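Long-range contacts in uncharacterized protein (Aeromonas hydrophila J-1, PDB 6R1J), which is AhlC, one component of the tripartite alpha-pore-forming toxin AHL, captured here in its soluble form as a triple head mutant: residues 94-99 / 224-229; 57-62 / 260-265. The protein carries 3 engineered substitutions. All coordinates share one frame; numbering follows the deposited sequence.

Contact 1 of 2, residues 94-99 / 224-229; sequences PIQTLT and TISLLG. With NA (sodium ion), chain C.
Helix-to-helix packing in the helical bundle of this elongated protein brings I225, on helix 163-236, against Q96, I95 and T99 of helix 78-157. The two helices follow one another in the chain and run nearly antiparallel here, their local axes 10.5 Å apart at an angle of 154°. I225 is the centrepiece, using its CG2 branch and its CD1 tip for different neighbours. The CG2 branch lies alongside the aliphatic part of Q96, with I225 CG2 3.8 Å from Q96 CB and about equally near Q96 CG, the two side chains sliding past each other in opposite directions. The first torsion of Q96 sets CG anti to the backbone N (chi1 -167°), and the extended chain beyond it then brings the amide to S226, where Q96 NE2 stands 3.9 Å from S226 CB; this is packing, without a hydrogen bond. The CD1 tip reaches deeper into the interface. I225 CD1 lies 4.0 Å from I95 CG2, the isoleucines crossing at about a right angle. On the T99 side, I225 CD1 is 3.7 Å from T99 OG1. T99 OG1 turns back onto its own helix and donates to I95 O at 2.7 Å, while T99 N reaches the same oxygen from the opposite face of the carbonyl plane. Two donors thus grip one buried carbonyl, and the polar end of T99 is satisfied locally, compatible with the methyl beside it. I95 also touches V55 of helix 28-70, and S226 packs on K150 of the second subunit. T224, facing elsewhere on its helix, binds sodium through OG1 at 2.8 Å. The whole is antiparallel helix packing in an all-helical bundle, consistent with the elongated form of an alpha-pore-forming toxin component.

Contact 2 of 2, residues 57-62 / 260-265; sequences AFAARL and TLQVDA. With NA (sodium ion), chain C.
In the antiparallel pairing of helix 28-70 with the C-terminal end of helix 244-264, A59 and Q262 mark the closest backbone approach, with local helix axes 9.4 Å apart and inclined at 148°. The small side chain of A59 allows this spacing: A59 CB sits 3.7 Å from Q262 CG. Beyond CG the glutamine stays extended (chi2 173°), passing its amide across the neighbouring helix until Q262 NE2 is 3.8 Å from A60 CA. The same nitrogen hydrogen-bonds E63, just beyond the segment, which gives the amide a fixed polar partner on the helix it crosses. On the inner side L261 takes over. L261 CD1 meets the F58 ring at its edge, in the ring plane, 4.0 Å from F58 CE2, and also lies near A59 CB; L261 CD2 lies near the sodium ion without binding it. F58 further touches I92 and I95 of helix 78-157 and L228 of helix 163-236, so this apolar layer involves four helices. One turn after L261, D264 binds the sodium through OD2 at 2.4 Å, and K220 donates to the same oxygen, a pairing that would be expected to stabilise its negative charge. T260 hydrogen-bonds Q177 of the third subunit. Alanine at the nearest point, leucine and phenylalanine inside and the glutamine chain laid against A59 and A60 make a typical interface of an antiparallel helix pair in a bundle.

Overall arrangement
The two contacts are neighbouring parts of one four-helix interior, their centres about 11 Å apart and on the same side of the chain's centre. Contact 1 joins 78-157 to 163-236, whereas contact 2 joins 28-70 to the terminal 244-264, enclosing contact 1 in sequence. They meet directly: L228 CD2 lies 3.8 Å from F58 CZ, I95 CG1 is 3.9 Å from F58 CB, and T224 CG2 is 3.7 Å from L261 CG. The sodium ion links them as well, taking T224 from contact 1 and D264 from contact 2. The sodium bridges two helices consecutive in the chain, while contact 2 brings together helices far apart in it, a worked example of bundle assembly.

Contact 1 of 2, residues 94-99 / 224-229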
loop_
_atom_site.group_PDB
_atom_site.type_symbol
_atom_site.label_atom_id
_atom_site.label_comp_id
_atom_site.label_asym_id
_atom_site.label_seq_id
_atom_site.Cartn_x
_atom_site.Cartn_y
_atom_site.Cartn_z
ATOM N N PRO A 94 38.027 7.460 -22.660
ATOM C CA PRO A 94 37.861 7.818 -21.252
ATOM C C PRO A 94 36.424 8.154 -20.814
ATOM O O PRO A 94 36.114 7.959 -19.659
ATOM C CB PRO A 94 38.724 9.070 -21.066
ATOM C CG PRO A 94 38.924 9.612 -22.480
ATOM C CD PRO A 94 38.905 8.396 -23.377
ATOM N N ILE A 95 35.565 8.652 -21.714
ATOM C CA ILE A 95 34.182 9.048 -21.314
ATOM C C ILE A 95 33.361 7.770 -21.266
ATOM O O ILE A 95 32.544 7.664 -20.346
ATOM C CB ILE A 95 33.553 10.129 -22.235
ATOM C CG1 ILE A 95 34.443 11.373 -22.350
ATOM C CG2 ILE A 95 32.178 10.533 -21.725
ATOM C CD1 ILE A 95 34.574 12.165 -21.069
ATOM N N GLN A 96 33.568 6.889 -22.251
ATOM C CA GLN A 96 32.854 5.602 -22.333
ATOM C C GLN A 96 33.223 4.790 -21.080
ATOM O O GLN A 96 32.306 4.147 -20.516
ATOM C CB GLN A 96 33.196 4.857 -23.609
ATOM C CG GLN A 96 32.271 3.687 -23.886
ATOM C CD GLN A 96 32.343 3.208 -25.310
ATOM O OE1 GLN A 96 33.265 3.540 -26.041
ATOM N NE2 GLN A 96 31.352 2.436 -25.726
ATOM N N THR A 97 34.469 4.914 -20.617
ATOM C CA THR A 97 35.003 4.149 -19.458
ATOM C C THR A 97 34.377 4.678 -18.172
ATOM O O THR A 97 33.822 3.840 -17.419
ATOM C CB THR A 97 36.542 4.107 -19.465
ATOM O OG1 THR A 97 36.850 3.294 -20.600
ATOM C CG2 THR A 97 37.141 3.492 -18.223
ATOM N N LEU A 98 34.405 6.001 -17.956
ATOM C CA LEU A 98 33.865 6.651 -16.741
ATOM C C LEU A 98 32.357 6.367 -16.633
ATOM O O LEU A 98 31.830 6.154 -15.502
ATOM C CB LEU A 98 34.144 8.152 -16.815
ATOM C CG LEU A 98 33.773 8.941 -15.555
ATOM C CD1 LEU A 98 34.627 8.537 -14.361
ATOM C CD2 LEU A 98 33.883 10.437 -15.785
ATOM N N THR A 99 31.664 6.341 -17.764
ATOM C CA THR A 99 30.215 6.048 -17.793
ATOM C C THR A 99 29.994 4.592 -17.352
ATOM O O THR A 99 29.156 4.371 -16.458
ATOM C CB THR A 99 29.628 6.350 -19.168
ATOM O OG1 THR A 99 29.958 7.704 -19.504
ATOM C CG2 THR A 99 28.131 6.147 -19.170
ATOM N N THR A 224 24.189 5.520 -26.003
ATOM C CA THR A 224 24.405 6.585 -27.030
ATOM C C THR A 224 25.902 6.708 -27.331
ATOM O O THR A 224 26.246 6.881 -28.484
ATOM C CB THR A 224 23.888 7.933 -26.552
ATOM O OG1 THR A 224 22.506 7.692 -26.283
ATOM C CG2 THR A 224 24.109 9.075 -27.534
ATOM N N ILE A 225 26.768 6.677 -26.322
ATOM C CA ILE A 225 28.229 6.761 -26.560
ATOM C C ILE A 225 28.608 5.585 -27.442
ATOM O O ILE A 225 29.403 5.806 -28.374
ATOM C CB ILE A 225 29.064 6.805 -25.281
ATOM C CG1 ILE A 225 28.872 8.102 -24.513
ATOM C CG2 ILE A 225 30.538 6.623 -25.591
ATOM C CD1 ILE A 225 29.432 8.060 -23.125
ATOM N N SER A 226 28.010 4.402 -27.234
ATOM C CA SER A 226 28.356 3.212 -28.050
ATOM C C SER A 226 27.868 3.404 -29.496
ATOM O O SER A 226 28.567 3.031 -30.456
ATOM C CB SER A 226 27.832 1.916 -27.419
ATOM O OG SER A 226 28.208 0.838 -28.241
ATOM N N LEU A 227 26.670 3.910 -29.704
ATOM C CA LEU A 227 26.176 4.164 -31.077
ATOM C C LEU A 227 27.086 5.217 -31.744
ATOM O O LEU A 227 27.436 5.046 -32.922
ATOM C CB LEU A 227 24.722 4.634 -31.011
ATOM C CG LEU A 227 23.678 3.657 -30.472
ATOM C CD1 LEU A 227 22.319 4.357 -30.365
ATOM C CD2 LEU A 227 23.585 2.425 -31.355
ATOM N N LEU A 228 27.519 6.235 -30.989
ATOM C CA LEU A 228 28.419 7.308 -31.490
ATOM C C LEU A 228 29.727 6.673 -31.969
ATOM O O LEU A 228 30.152 6.981 -33.107
ATOM C CB LEU A 228 28.671 8.317 -30.375
ATOM C CG LEU A 228 29.741 9.375 -30.657
ATOM C CD1 LEU A 228 29.364 10.225 -31.865
ATOM C CD2 LEU A 228 29.920 10.261 -29.453
ATOM N N GLY A 229 30.312 5.775 -31.157
ATOM C CA GLY A 229 31.513 4.997 -31.488
ATOM C C GLY A 229 31.379 4.265 -32.804
ATOM O O GLY A 229 32.350 4.266 -33.594
HETATM NA NA NA C . 21.993 9.648 -24.288
#

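Contact 2 of 2, residues 57-62 / 260-265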
loop_
_atom_site.group_PDB
_atom_site.type_symbol
_atom_site.label_atom_id
_atom_site.label_comp_id
_atom_site.label_asym_id
_atom_site.label_seq_id
_atom_site.Cartn_x
_atom_site.Cartn_y
_atom_site.Cartn_z
ATOM N N ALA A 57 30.872 18.301 -21.585
ATOM C CA ALA A 57 32.124 18.959 -22.043
ATOM C C ALA A 57 32.604 18.235 -23.291
ATOM O O ALA A 57 32.811 18.883 -24.317
ATOM C CB ALA A 57 33.161 18.964 -20.951
ATOM N N PHE A 58 32.658 16.911 -23.226
ATOM C CA PHE A 58 33.040 16.053 -24.359
ATOM C C PHE A 58 32.092 16.299 -25.526
ATOM O O PHE A 58 32.588 16.450 -26.687
ATOM C CB PHE A 58 33.016 14.578 -23.942
ATOM C CG PHE A 58 32.884 13.617 -25.086
ATOM C CD1 PHE A 58 33.986 13.217 -25.815
ATOM C CD2 PHE A 58 31.639 13.144 -25.456
ATOM C CE1 PHE A 58 33.850 12.355 -26.889
ATOM C CE2 PHE A 58 31.509 12.288 -26.532
ATOM C CZ PHE A 58 32.615 11.894 -27.247
ATOM N N ALA A 59 30.775 16.301 -25.262
ATOM C CA ALA A 59 29.784 16.404 -26.352
ATOM C C ALA A 59 29.894 17.794 -27.007
ATOM O O ALA A 59 29.851 17.835 -28.218
ATOM C CB ALA A 59 28.407 16.104 -25.877
ATOM N N ALA A 60 30.065 18.855 -26.229
ATOM C CA ALA A 60 30.146 20.241 -26.760
ATOM C C ALA A 60 31.360 20.320 -27.693
ATOM O O ALA A 60 31.210 20.775 -28.825
ATOM C CB ALA A 60 30.239 21.239 -25.647
ATOM N N ARG A 61 32.502 19.799 -27.265
ATOM C CA ARG A 61 33.721 19.818 -28.107
ATOM C C ARG A 61 33.488 18.989 -29.379
ATOM O O ARG A 61 33.811 19.493 -30.499
ATOM C CB ARG A 61 34.909 19.382 -27.264
ATOM C CG ARG A 61 36.116 18.916 -28.062
ATOM C CD ARG A 61 37.266 18.533 -27.149
ATOM N NE ARG A 61 38.307 17.898 -27.940
ATOM C CZ ARG A 61 39.343 18.521 -28.485
ATOM N NH1 ARG A 61 40.210 17.842 -29.220
ATOM N NH2 ARG A 61 39.528 19.811 -28.277
ATOM N N LEU A 62 32.928 17.781 -29.275
ATOM C CA LEU A 62 32.752 16.927 -30.466
ATOM C C LEU A 62 31.672 17.507 -31.399
ATOM O O LEU A 62 31.818 17.347 -32.613
ATOM C CB LEU A 62 32.443 15.482 -30.062
ATOM C CG LEU A 62 32.299 14.510 -31.231
ATOM C CD1 LEU A 62 33.529 14.495 -32.113
ATOM C CD2 LEU A 62 31.996 13.115 -30.725
ATOM N N THR A 260 22.065 13.861 -28.908
ATOM C CA THR A 260 21.323 12.993 -27.963
ATOM C C THR A 260 22.004 13.067 -26.600
ATOM O O THR A 260 21.313 13.230 -25.606
ATOM C CB THR A 260 21.110 11.593 -28.534
ATOM O OG1 THR A 260 20.413 11.796 -29.761
ATOM C CG2 THR A 260 20.281 10.702 -27.619
ATOM N N LEU A 261 23.320 12.933 -26.504
ATOM C CA LEU A 261 23.992 12.987 -25.176
ATOM C C LEU A 261 23.665 14.293 -24.450
ATOM O O LEU A 261 23.491 14.298 -23.199
ATOM C CB LEU A 261 25.500 12.963 -25.380
ATOM C CG LEU A 261 26.133 11.650 -25.751
ATOM C CD1 LEU A 261 27.604 11.879 -26.044
ATOM C CD2 LEU A 261 25.943 10.611 -24.646
ATOM N N GLN A 262 23.700 15.399 -25.192
ATOM C CA GLN A 262 23.515 16.751 -24.591
ATOM C C GLN A 262 22.114 16.818 -24.021
ATOM O O GLN A 262 21.938 17.440 -22.985
ATOM C CB GLN A 262 23.754 17.872 -25.607
ATOM C CG GLN A 262 25.152 17.819 -26.164
ATOM C CD GLN A 262 25.369 18.808 -27.291
ATOM O OE1 GLN A 262 24.634 18.850 -28.281
ATOM N NE2 GLN A 262 26.403 19.610 -27.129
ATOM N N VAL A 263 21.156 16.186 -24.680
ATOM C CA VAL A 263 19.771 16.204 -24.160
ATOM C C VAL A 263 19.725 15.306 -22.925
ATOM O O VAL A 263 19.234 15.746 -21.915
ATOM C CB VAL A 263 18.752 15.762 -25.224
ATOM C CG1 VAL A 263 17.386 15.547 -24.611
ATOM C CG2 VAL A 263 18.656 16.754 -26.369
ATOM N N ASP A 264 20.238 14.080 -23.029
ATOM C CA ASP A 264 20.114 13.051 -21.969
ATOM C C ASP A 264 20.896 13.430 -20.707
ATOM O O ASP A 264 20.395 13.148 -19.600
ATOM C CB ASP A 264 20.496 11.682 -22.537
ATOM C CG ASP A 264 19.434 11.162 -23.505
ATOM O OD1 ASP A 264 18.343 11.794 -23.629
ATOM O OD2 ASP A 264 19.676 10.129 -24.133
ATOM N N ALA A 265 22.051 14.066 -20.837
ATOM C CA ALA A 265 22.905 14.403 -19.676
ATOM C C ALA A 265 22.650 15.833 -19.215
ATOM O O ALA A 265 23.377 16.303 -18.334
ATOM C CB ALA A 265 24.339 14.170 -20.039
HETATM NA NA NA C . 21.993 9.648 -24.288
#